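Local atomic coordinates of major capsid protein (Paramecium bursaria Chlorella virus 1, PDB entry 5TIP), a protein that self-assembles as trimers into the large icosahedral, glycosylated capsid of a chlorella virus, with 5040 copies per particle. Residues A[92-98]-A[172-178]; A[226-232]-A[415-421]; A[109-114]-A[271-275]. All blocks are in the same frame, centred on the assembly; numbering follows the deposited sequence.

Interaction 1: residues A[92-98]-A[172-178]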
loop_
_atom_site.group_PDB
_atom_site.type_symbol
_atom_site.label_atom_id
_atom_site.label_comp_id
_atom_site.label_asym_id
_atom_site.label_seq_id
_atom_site.Cartn_x
_atom_site.Cartn_y
_atom_site.Cartn_z
ATOM N N LEU A 92 -26.109 -7.533 4.121
ATOM C CA LEU A 92 -25.679 -8.647 4.964
ATOM C C LEU A 92 -25.661 -8.152 6.407
ATOM O O LEU A 92 -24.621 -7.794 6.967
ATOM C CB LEU A 92 -24.314 -9.154 4.518
ATOM C CG LEU A 92 -23.993 -10.610 4.841
ATOM C CD1 LEU A 92 -25.009 -11.509 4.168
ATOM C CD2 LEU A 92 -22.583 -10.961 4.394
ATOM N N GLN A 93 -26.850 -8.135 7.019
ATOM C CA GLN A 93 -27.001 -7.518 8.336
ATOM C C GLN A 93 -26.174 -8.244 9.389
ATOM O O GLN A 93 -25.493 -7.609 10.203
ATOM C CB GLN A 93 -28.475 -7.484 8.737
ATOM C CG GLN A 93 -28.712 -6.920 10.126
ATOM C CD GLN A 93 -30.179 -6.705 10.424
ATOM O OE1 GLN A 93 -30.815 -5.822 9.849
ATOM N NE2 GLN A 93 -30.727 -7.513 11.325
ATOM N N ASP A 94 -26.228 -9.573 9.397
ATOM C CA ASP A 94 -25.365 -10.346 10.278
ATOM C C ASP A 94 -25.172 -11.732 9.687
ATOM O O ASP A 94 -26.029 -12.235 8.954
ATOM C CB ASP A 94 -25.926 -10.434 11.707
ATOM C CG ASP A 94 -27.329 -11.015 11.762
ATOM O OD1 ASP A 94 -27.482 -12.238 11.559
ATOM O OD2 ASP A 94 -28.278 -10.247 12.028
ATOM N N VAL A 95 -24.033 -12.340 10.010
ATOM C CA VAL A 95 -23.693 -13.679 9.547
ATOM C C VAL A 95 -23.074 -14.441 10.711
ATOM O O VAL A 95 -22.194 -13.922 11.405
ATOM C CB VAL A 95 -22.744 -13.645 8.331
ATOM C CG1 VAL A 95 -21.567 -12.714 8.586
ATOM C CG2 VAL A 95 -22.268 -15.047 7.977
ATOM N N GLU A 96 -23.556 -15.660 10.942
ATOM C CA GLU A 96 -23.154 -16.482 12.074
ATOM C C GLU A 96 -22.503 -17.763 11.576
ATOM O O GLU A 96 -23.048 -18.437 10.695
ATOM C CB GLU A 96 -24.361 -16.812 12.955
ATOM C CG GLU A 96 -24.045 -17.663 14.170
ATOM C CD GLU A 96 -25.292 -18.046 14.937
ATOM O OE1 GLU A 96 -26.402 -17.710 14.473
ATOM O OE2 GLU A 96 -25.167 -18.688 16.000
ATOM N N LEU A 97 -21.342 -18.093 12.135
ATOM C CA LEU A 97 -20.631 -19.324 11.814
ATOM C C LEU A 97 -20.905 -20.362 12.895
ATOM O O LEU A 97 -20.755 -20.078 14.087
ATOM C CB LEU A 97 -19.129 -19.071 11.688
ATOM C CG LEU A 97 -18.275 -20.325 11.492
ATOM C CD1 LEU A 97 -18.557 -20.952 10.135
ATOM C CD2 LEU A 97 -16.798 -20.006 11.648
ATOM N N GLU A 98 -21.304 -21.563 12.476
ATOM C CA GLU A 98 -21.703 -22.625 13.393
ATOM C C GLU A 98 -21.036 -23.935 13.001
ATOM O O GLU A 98 -21.070 -24.323 11.830
ATOM C CB GLU A 98 -23.226 -22.792 13.392
ATOM C CG GLU A 98 -23.737 -23.898 14.293
ATOM C CD GLU A 98 -25.231 -24.118 14.147
ATOM O OE1 GLU A 98 -26.011 -23.283 14.652
ATOM O OE2 GLU A 98 -25.624 -25.125 13.519
ATOM N N VAL A 172 -21.083 -27.787 9.396
ATOM C CA VAL A 172 -20.678 -26.388 9.340
ATOM C C VAL A 172 -21.780 -25.613 8.635
ATOM O O VAL A 172 -22.132 -25.921 7.490
ATOM C CB VAL A 172 -19.329 -26.216 8.625
ATOM C CG1 VAL A 172 -18.944 -24.747 8.579
ATOM C CG2 VAL A 172 -18.255 -27.024 9.329
ATOM N N LYS A 173 -22.331 -24.609 9.313
ATOM C CA LYS A 173 -23.456 -23.855 8.785
ATOM C C LYS A 173 -23.204 -22.360 8.914
ATOM O O LYS A 173 -22.493 -21.905 9.814
ATOM C CB LYS A 173 -24.763 -24.229 9.500
ATOM C CG LYS A 173 -25.191 -25.670 9.276
ATOM C CD LYS A 173 -26.580 -25.929 9.832
ATOM C CE LYS A 173 -27.623 -25.125 9.079
ATOM N NZ LYS A 173 -28.985 -25.306 9.653
ATOM N N LEU A 174 -23.806 -21.603 7.999
ATOM C CA LEU A 174 -23.795 -20.147 8.023
ATOM C C LEU A 174 -25.231 -19.654 8.077
ATOM O O LEU A 174 -26.074 -20.111 7.299
ATOM C CB LEU A 174 -23.090 -19.572 6.792
ATOM C CG LEU A 174 -21.586 -19.799 6.667
ATOM C CD1 LEU A 174 -21.122 -19.436 5.269
ATOM C CD2 LEU A 174 -20.843 -18.982 7.709
ATOM N N TYR A 175 -25.511 -18.732 8.994
ATOM C CA TYR A 175 -26.848 -18.176 9.170
ATOM C C TYR A 175 -26.812 -16.702 8.790
ATOM O O TYR A 175 -26.169 -15.896 9.470
ATOM C CB TYR A 175 -27.327 -18.366 10.608
ATOM C CG TYR A 175 -27.537 -19.815 10.974
ATOM C CD1 TYR A 175 -28.744 -20.452 10.715
ATOM C CD2 TYR A 175 -26.522 -20.552 11.567
ATOM C CE1 TYR A 175 -28.933 -21.782 11.042
ATOM C CE2 TYR A 175 -26.701 -21.878 11.897
ATOM C CZ TYR A 175 -27.907 -22.490 11.634
ATOM O OH TYR A 175 -28.086 -23.813 11.966
ATOM N N PHE A 176 -27.501 -16.353 7.710
ATOM C CA PHE A 176 -27.536 -14.984 7.223
ATOM C C PHE A 176 -28.836 -14.304 7.630
ATOM O O PHE A 176 -29.893 -14.935 7.710
ATOM C CB PHE A 176 -27.382 -14.942 5.701
ATOM C CG PHE A 176 -26.113 -15.569 5.203
ATOM C CD1 PHE A 176 -24.950 -14.824 5.101
ATOM C CD2 PHE A 176 -26.083 -16.901 4.828
ATOM C CE1 PHE A 176 -23.781 -15.395 4.641
ATOM C CE2 PHE A 176 -24.916 -17.479 4.366
ATOM C CZ PHE A 176 -23.764 -16.723 4.272
ATOM N N THR A 177 -28.746 -13.001 7.881
ATOM C CA THR A 177 -29.908 -12.156 8.119
ATOM C C THR A 177 -29.805 -10.959 7.191
ATOM O O THR A 177 -28.814 -10.224 7.235
ATOM C CB THR A 177 -29.980 -11.695 9.578
ATOM O OG1 THR A 177 -30.091 -12.836 10.439
ATOM C CG2 THR A 177 -31.177 -10.782 9.795
ATOM N N LEU A 178 -30.813 -10.770 6.345
ATOM C CA LEU A 178 -30.797 -9.686 5.375
ATOM C C LEU A 178 -31.440 -8.438 5.957
ATOM O O LEU A 178 -32.431 -8.516 6.688
ATOM C CB LEU A 178 -31.521 -10.089 4.090
ATOM C CG LEU A 178 -30.936 -11.267 3.320
ATOM C CD1 LEU A 178 -31.601 -11.358 1.960
ATOM C CD2 LEU A 178 -29.428 -11.127 3.188
HETATM O O HOH W 1 -33.794 -7.512 9.149
#

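Interaction 2: residues A[226-232]-A[415-421]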
loop_
_atom_site.group_PDB
_atom_site.type_symbol
_atom_site.label_atom_id
_atom_site.label_comp_id
_atom_site.label_asym_id
_atom_site.label_seq_id
_atom_site.Cartn_x
_atom_site.Cartn_y
_atom_site.Cartn_z
ATOM N N LEU A 226 -5.478 -21.759 16.582
ATOM C CA LEU A 226 -5.585 -20.501 17.316
ATOM C C LEU A 226 -6.371 -19.539 16.438
ATOM O O LEU A 226 -5.848 -19.007 15.457
ATOM C CB LEU A 226 -4.207 -19.950 17.665
ATOM C CG LEU A 226 -4.183 -18.670 18.507
ATOM C CD1 LEU A 226 -4.841 -18.893 19.859
ATOM C CD2 LEU A 226 -2.761 -18.157 18.675
ATOM N N ILE A 227 -7.635 -19.322 16.786
ATOM C CA ILE A 227 -8.549 -18.555 15.955
ATOM C C ILE A 227 -8.845 -17.219 16.626
ATOM O O ILE A 227 -8.481 -16.975 17.777
ATOM C CB ILE A 227 -9.852 -19.326 15.667
ATOM C CG1 ILE A 227 -10.740 -19.359 16.913
ATOM C CG2 ILE A 227 -9.544 -20.737 15.198
ATOM C CD1 ILE A 227 -12.109 -19.952 16.670
ATOM N N GLU A 228 -9.522 -16.348 15.886
ATOM C CA GLU A 228 -9.953 -15.056 16.390
ATOM C C GLU A 228 -11.473 -14.992 16.373
ATOM O O GLU A 228 -12.128 -15.602 15.523
ATOM C CB GLU A 228 -9.362 -13.913 15.561
ATOM C CG GLU A 228 -7.849 -13.833 15.654
ATOM C CD GLU A 228 -7.267 -12.677 14.867
ATOM O OE1 GLU A 228 -8.044 -11.805 14.424
ATOM O OE2 GLU A 228 -6.031 -12.647 14.682
ATOM N N GLN A 229 -12.027 -14.247 17.324
ATOM C CA GLN A 229 -13.463 -14.080 17.451
ATOM C C GLN A 229 -13.790 -12.603 17.593
ATOM O O GLN A 229 -12.952 -11.796 18.000
ATOM C CB GLN A 229 -14.017 -14.836 18.664
ATOM C CG GLN A 229 -13.865 -16.337 18.605
ATOM C CD GLN A 229 -14.345 -16.998 19.877
ATOM O OE1 GLN A 229 -13.813 -16.747 20.958
ATOM N NE2 GLN A 229 -15.367 -17.833 19.761
ATOM N N LEU A 230 -15.024 -12.257 17.253
ATOM C CA LEU A 230 -15.541 -10.917 17.466
ATOM C C LEU A 230 -16.493 -10.930 18.653
ATOM O O LEU A 230 -17.310 -11.845 18.796
ATOM C CB LEU A 230 -16.261 -10.392 16.222
ATOM C CG LEU A 230 -16.874 -8.998 16.385
ATOM C CD1 LEU A 230 -15.791 -7.929 16.434
ATOM C CD2 LEU A 230 -17.879 -8.708 15.283
ATOM N N GLN A 231 -16.379 -9.920 19.506
ATOM C CA GLN A 231 -17.282 -9.747 20.632
ATOM C C GLN A 231 -18.053 -8.453 20.441
ATOM O O GLN A 231 -17.463 -7.411 20.136
ATOM C CB GLN A 231 -16.530 -9.731 21.965
ATOM C CG GLN A 231 -15.769 -11.010 22.257
ATOM C CD GLN A 231 -15.084 -10.989 23.609
ATOM O OE1 GLN A 231 -15.740 -11.016 24.650
ATOM N NE2 GLN A 231 -13.758 -10.936 23.600
ATOM N N PHE A 232 -19.368 -8.530 20.610
ATOM C CA PHE A 232 -20.236 -7.364 20.485
ATOM C C PHE A 232 -21.523 -7.672 21.229
ATOM O O PHE A 232 -22.245 -8.602 20.855
ATOM C CB PHE A 232 -20.511 -7.043 19.015
ATOM C CG PHE A 232 -21.482 -5.917 18.809
ATOM C CD1 PHE A 232 -21.115 -4.608 19.067
ATOM C CD2 PHE A 232 -22.764 -6.171 18.351
ATOM C CE1 PHE A 232 -22.008 -3.574 18.874
ATOM C CE2 PHE A 232 -23.661 -5.142 18.159
ATOM C CZ PHE A 232 -23.283 -3.841 18.420
ATOM N N ILE A 415 -19.268 -0.955 20.506
ATOM C CA ILE A 415 -17.934 -1.292 20.991
ATOM C C ILE A 415 -17.632 -2.725 20.584
ATOM O O ILE A 415 -18.399 -3.644 20.900
ATOM C CB ILE A 415 -17.819 -1.111 22.512
ATOM C CG1 ILE A 415 -18.265 0.294 22.914
ATOM C CG2 ILE A 415 -16.392 -1.363 22.970
ATOM C CD1 ILE A 415 -18.284 0.522 24.405
ATOM N N TYR A 416 -16.518 -2.918 19.884
ATOM C CA TYR A 416 -16.110 -4.226 19.398
ATOM C C TYR A 416 -14.812 -4.655 20.067
ATOM O O TYR A 416 -13.973 -3.824 20.428
ATOM C CB TYR A 416 -15.931 -4.222 17.876
ATOM C CG TYR A 416 -17.188 -3.861 17.122
ATOM C CD1 TYR A 416 -18.167 -4.812 16.869
ATOM C CD2 TYR A 416 -17.403 -2.565 16.674
ATOM C CE1 TYR A 416 -19.320 -4.486 16.185
ATOM C CE2 TYR A 416 -18.553 -2.229 15.990
ATOM C CZ TYR A 416 -19.508 -3.195 15.749
ATOM O OH TYR A 416 -20.657 -2.867 15.069
ATOM N N ALA A 417 -14.659 -5.966 20.228
ATOM C CA ALA A 417 -13.441 -6.548 20.770
ATOM C C ALA A 417 -13.078 -7.774 19.950
ATOM O O ALA A 417 -13.939 -8.613 19.668
ATOM C CB ALA A 417 -13.612 -6.927 22.245
ATOM N N LYS A 418 -11.803 -7.877 19.583
ATOM C CA LYS A 418 -11.292 -9.017 18.835
ATOM C C LYS A 418 -10.427 -9.824 19.793
ATOM O O LYS A 418 -9.431 -9.329 20.302
ATOM C CB LYS A 418 -10.482 -8.568 17.619
ATOM C CG LYS A 418 -10.471 -9.574 16.478
ATOM C CD LYS A 418 -11.875 -9.823 15.953
ATOM C CE LYS A 418 -11.882 -10.129 14.467
ATOM N NZ LYS A 418 -10.885 -11.162 14.089
ATOM N N ASN A 419 -10.809 -11.070 20.022
ATOM C CA ASN A 419 -10.111 -11.926 20.968
ATOM C C ASN A 419 -9.620 -13.185 20.268
ATOM O O ASN A 419 -10.007 -13.492 19.138
ATOM C CB ASN A 419 -11.015 -12.300 22.148
ATOM C CG ASN A 419 -12.179 -13.178 21.734
ATOM O OD1 ASN A 419 -13.242 -12.683 21.365
ATOM N ND2 ASN A 419 -11.985 -14.491 21.798
ATOM N N TYR A 420 -8.755 -13.916 20.961
ATOM C CA TYR A 420 -8.277 -15.211 20.503
ATOM C C TYR A 420 -9.020 -16.331 21.218
ATOM O O TYR A 420 -9.507 -16.167 22.339
ATOM C CB TYR A 420 -6.772 -15.362 20.738
ATOM C CG TYR A 420 -5.908 -14.659 19.717
ATOM C CD1 TYR A 420 -5.796 -15.147 18.423
ATOM C CD2 TYR A 420 -5.197 -13.513 20.048
ATOM C CE1 TYR A 420 -5.004 -14.513 17.486
ATOM C CE2 TYR A 420 -4.401 -12.874 19.117
ATOM C CZ TYR A 420 -4.313 -13.375 17.837
ATOM O OH TYR A 420 -3.525 -12.741 16.905
ATOM N N ASN A 421 -9.107 -17.475 20.547
ATOM C CA ASN A 421 -9.663 -18.679 21.140
ATOM C C ASN A 421 -9.017 -19.870 20.448
ATOM O O ASN A 421 -8.316 -19.723 19.445
ATOM C CB ASN A 421 -11.191 -18.712 21.021
ATOM C CG ASN A 421 -11.842 -19.561 22.096
ATOM O OD1 ASN A 421 -11.315 -20.603 22.487
ATOM N ND2 ASN A 421 -12.991 -19.113 22.588
HETATM O O HOH W 2 -15.524 -14.318 22.201
#

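Interaction 3: residues A[109-114]-A[271-275]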
loop_
_atom_site.group_PDB
_atom_site.type_symbol
_atom_site.label_atom_id
_atom_site.label_comp_id
_atom_site.label_asym_id
_atom_site.label_seq_id
_atom_site.Cartn_x
_atom_site.Cartn_y
_atom_site.Cartn_z
ATOM N N ASN A 109 -23.124 -6.164 10.062
ATOM C CA ASN A 109 -22.783 -5.252 8.974
ATOM C C ASN A 109 -22.025 -4.030 9.479
ATOM O O ASN A 109 -21.151 -3.511 8.776
ATOM C CB ASN A 109 -24.036 -4.826 8.204
ATOM C CG ASN A 109 -25.089 -4.199 9.090
ATOM O OD1 ASN A 109 -24.901 -4.056 10.296
ATOM N ND2 ASN A 109 -26.207 -3.811 8.489
ATOM N N ASP A 110 -22.333 -3.558 10.691
ATOM C CA ASP A 110 -21.587 -2.428 11.231
ATOM C C ASP A 110 -20.157 -2.824 11.573
ATOM O O ASP A 110 -19.260 -1.973 11.564
ATOM C CB ASP A 110 -22.294 -1.852 12.457
ATOM C CG ASP A 110 -21.634 -0.581 12.968
ATOM O OD1 ASP A 110 -21.715 0.455 12.273
ATOM O OD2 ASP A 110 -21.035 -0.615 14.062
ATOM N N TRP A 111 -19.918 -4.102 11.878
ATOM C CA TRP A 111 -18.542 -4.557 12.035
ATOM C C TRP A 111 -17.818 -4.573 10.695
ATOM O O TRP A 111 -16.651 -4.172 10.609
ATOM C CB TRP A 111 -18.497 -5.944 12.668
ATOM C CG TRP A 111 -17.130 -6.540 12.584
ATOM C CD1 TRP A 111 -16.759 -7.646 11.881
ATOM C CD2 TRP A 111 -15.940 -6.042 13.206
ATOM N NE1 TRP A 111 -15.413 -7.875 12.034
ATOM C CE2 TRP A 111 -14.887 -6.904 12.843
ATOM C CE3 TRP A 111 -15.664 -4.953 14.040
ATOM C CZ2 TRP A 111 -13.581 -6.712 13.286
ATOM C CZ3 TRP A 111 -14.367 -4.764 14.476
ATOM C CH2 TRP A 111 -13.341 -5.639 14.099
ATOM N N PHE A 112 -18.499 -4.985 9.663
ATOM C CA PHE A 112 -17.944 -4.966 8.344
ATOM C C PHE A 112 -17.567 -3.515 8.035
ATOM O O PHE A 112 -16.521 -3.281 7.501
ATOM C CB PHE A 112 -18.936 -5.539 7.330
ATOM C CG PHE A 112 -18.892 -7.015 7.209
ATOM C CD1 PHE A 112 -18.876 -7.801 8.287
ATOM C CD2 PHE A 112 -18.828 -7.610 5.988
ATOM C CE1 PHE A 112 -18.813 -9.141 8.187
ATOM C CE2 PHE A 112 -18.738 -8.985 5.868
ATOM C CZ PHE A 112 -18.737 -9.753 6.988
ATOM N N ARG A 113 -18.426 -2.562 8.390
ATOM C CA ARG A 113 -18.135 -1.153 8.151
ATOM C C ARG A 113 -16.963 -0.684 9.005
ATOM O O ARG A 113 -16.108 0.075 8.534
ATOM C CB ARG A 113 -19.376 -0.305 8.432
ATOM C CG ARG A 113 -19.251 1.160 8.026
ATOM C CD ARG A 113 -19.709 1.399 6.592
ATOM N NE ARG A 113 -18.974 0.579 5.635
ATOM C CZ ARG A 113 -17.786 0.899 5.137
ATOM N NH1 ARG A 113 -17.195 2.030 5.502
ATOM N NH2 ARG A 113 -17.185 0.090 4.277
ATOM N N THR A 114 -16.909 -1.128 10.266
ATOM C CA THR A 114 -15.817 -0.735 11.150
ATOM C C THR A 114 -14.506 -1.396 10.741
ATOM O O THR A 114 -13.450 -0.751 10.746
ATOM C CB THR A 114 -16.165 -1.091 12.597
ATOM O OG1 THR A 114 -17.326 -0.356 13.003
ATOM C CG2 THR A 114 -15.010 -0.756 13.533
ATOM N N TYR A 271 -26.883 4.485 7.678
ATOM C CA TYR A 271 -25.867 3.445 7.748
ATOM C C TYR A 271 -24.477 4.043 7.591
ATOM O O TYR A 271 -24.236 4.859 6.697
ATOM C CB TYR A 271 -26.112 2.394 6.667
ATOM C CG TYR A 271 -25.111 1.262 6.676
ATOM C CD1 TYR A 271 -25.167 0.271 7.647
ATOM C CD2 TYR A 271 -24.116 1.178 5.711
ATOM C CE1 TYR A 271 -24.257 -0.770 7.659
ATOM C CE2 TYR A 271 -23.202 0.140 5.716
ATOM C CZ TYR A 271 -23.278 -0.830 6.692
ATOM O OH TYR A 271 -22.373 -1.865 6.704
ATOM N N GLY A 272 -23.564 3.638 8.468
ATOM C CA GLY A 272 -22.192 4.091 8.387
ATOM C C GLY A 272 -21.960 5.540 8.742
ATOM O O GLY A 272 -20.839 6.027 8.571
ATOM N N GLN A 273 -22.976 6.252 9.227
ATOM C CA GLN A 273 -22.801 7.646 9.624
ATOM C C GLN A 273 -22.176 7.675 11.010
ATOM O O GLN A 273 -22.851 7.443 12.016
ATOM C CB GLN A 273 -24.126 8.400 9.603
ATOM C CG GLN A 273 -23.956 9.887 9.890
ATOM C CD GLN A 273 -25.255 10.582 10.240
ATOM O OE1 GLN A 273 -26.341 10.085 9.946
ATOM N NE2 GLN A 273 -25.148 11.746 10.871
ATOM N N TYR A 274 -20.879 7.966 11.066
ATOM C CA TYR A 274 -20.145 8.033 12.320
ATOM C C TYR A 274 -19.804 9.458 12.727
ATOM O O TYR A 274 -19.205 9.659 13.789
ATOM C CB TYR A 274 -18.857 7.206 12.221
ATOM C CG TYR A 274 -19.087 5.737 11.947
ATOM C CD1 TYR A 274 -20.155 5.060 12.521
ATOM C CD2 TYR A 274 -18.233 5.024 11.117
ATOM C CE1 TYR A 274 -20.365 3.718 12.274
ATOM C CE2 TYR A 274 -18.433 3.682 10.866
ATOM C CZ TYR A 274 -19.501 3.034 11.446
ATOM O OH TYR A 274 -19.704 1.696 11.200
ATOM N N THR A 275 -20.166 10.447 11.916
ATOM C CA THR A 275 -19.865 11.841 12.195
ATOM C C THR A 275 -21.126 12.672 12.008
ATOM O O THR A 275 -22.146 12.196 11.502
ATOM C CB THR A 275 -18.740 12.363 11.293
ATOM O OG1 THR A 275 -19.052 12.070 9.925
ATOM C CG2 THR A 275 -17.417 11.708 11.661
HETATM O O HOH W 3 -23.632 1.217 10.670
#

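Interaction 1: residues A[92-98]-A[172-178]
T177 and D94 face each other near one end of this antiparallel strand pair, where T177 OG1 donates to D94 OD1 at 2.9 Å. The oxygen is met on its syn side, 27° out of the carboxylate plane. D94 CG lies between its backbone N and carbonyl carbon (chi1 56°), a torsion that swings the carboxylate across to T177 CB. Farther along the same face, E98 extends beside the Y175 ring and sets OE1 3.2 Å from Y175 CE2. Y175 OH donates to E98 OE2 at 3.2 Å, from above the carboxylate plane. The same hydroxyl accepts from K173 NZ at 2.9 Å, and so links a lysine and a glutamate whose charged atoms do not meet.

The other face is apolar. L92 CD1 presses on F176 CD1 at 3.4 Å, V95 lies alongside the same ring with CG2 3.7 Å from F176 CE1, and L97 CD1 meets L174 CD2 at 3.9 Å. F73, V71 and I69 of strand 65-76 pack against this layer.

Paired backbone bonds at E96/Y175 and E98/K173 set the register. It slips by one residue where Q93 N and D94 N both turn to T177 O in a classic beta bulge, each through a weak bond. Strands 54-58 and 102-108 extend the sheet on its two flanks, as expected for one sheet of the N-terminal jelly roll.

K54 bonds to T177 OG1, and R103 forms a salt bridge with E96 OE2. The chemistry is thus that of a two-faced sheet: an apolar side packed against strand 65-76, and a polar side whose acids lie among basic and hydroxyl groups that would tend to keep them ionised.

Interaction 2: residues A[226-232]-A[415-421]
Two torsions together bring Q229 OE1 to N419 ND2: N419 CG lies between its backbone N and carbonyl carbon (chi1 66°), whereas Q229 CG sits beside its backbone N (chi1 -64°) with the chain extended beyond. They belong to an antiparallel strand pair of the C-terminal jelly roll, in register from I227/N421 to Q231/A417.

Q229 OE1 is gripped twice. N419 ND2 donates to Q229 OE1 at 3.0 Å, in the carbonyl plane and on a lone pair, while N421 ND2 reaches the same OE1, also at 3.0 Å, from above that plane. The two asparagine amides hold the oxygen and Q229 NE2 bonds to I104 O, so both ends of the glutamine amide are fixed. A water adds a third donor to Q229 OE1 at 3.2 Å and donates as well to N419 OD1. Q231 NE2 reaches N419 OD1 only weakly, its stronger partner being the N255 carbonyl; N421 ND2 is shared with Y434 O.

On the opposite face, K418 bends along its length to carry NZ to the anti lone pair of E228 OE1, a salt bridge of 2.9 Å. R362 and K259 also engage this carboxylate, so its charge is well compensated and it probably remains ionised. Y420 runs alongside E228, its CE1 3.5 Å from E228 CG, with the hydroxyl bonded to R362 O. L230 CD1 packs against Y416 CD1 at 3.9 Å.

At the far end the F232 and Y416 rings are near parallel, 21° apart, but slid so that they barely overlap; their centroids are 4.8 Å apart. Y416 OH sits over the rim of one F232 face and bonds to D110. I415 O approaches the same ring at its edge, near the plane, 3.4 Å from F232 CD1.

Interaction 3: residues A[109-114]-A[271-275]
Y274 and D110 form the tight part of this helix-to-loop contact: the tyrosine hydroxyl donates to D110 OD1 at 2.6 Å. The oxygen lies in the plane of the phenol ring at its edge, yet the hydroxyl approaches it from above the carboxylate plane, 47° out. The two side chains arrive from opposite directions. R113 closes in with its aliphatic part, CG being 3.3 Å from Y274 OH, and N264 and N266 touch the buried ring as well. With chi1 at -174° the D110 carboxylate swings beside its own carbonyl carbon and out toward the loop, where OD1 meets Y274; OD2 is left to Y416.

The Y271 half is broader and partly exposed, and meets the helix through oblique ring contacts, with CE1 3.7 Å from N109 ND2 and CE2 3.8 Å from R113 CD. Y271 OH lies 2.9 Å from N109 O and is held by E89, which also forms a salt bridge with R113 NE. Backbones stay well separated, the nearest CA atoms, of R113 and G272, being 6.6 Å apart. A water links the helix side chain to the loop backbone, donating to D110 OD1 and accepting from G272 N at 3.3 Å.

Joining a helix of the N-terminal domain to a loop between strands 257-266 and 312-319, the arrangement is an interdomain contact of the double jelly-roll capsid fold; the glycosylated N279 and N301 lie on that same connection.

Interaction 3 touches both of the others, whereas interactions 1 and 2 lie in different jelly rolls, with centres about 17 Å apart and nearest atoms about 7 Å apart. Helix 109-119 is the go-between. Its first residue meets the bulged end of interaction 1, where N109 N lies 2.8 Å from Q93 O, a probable hydrogen bond. One turn of it serves interaction 2: D110 OD2 is 2.5 Å from Y416 OH, again a probable hydrogen bond, and W111 CG lies 3.5 Å from L230 CD2. The nearest bound sugar is about 13 Å from the Y271 side chain, so interaction 3 does not itself form a glycan pocket. Separately, a mercury ion lies about 10 Å from the A417 side chain.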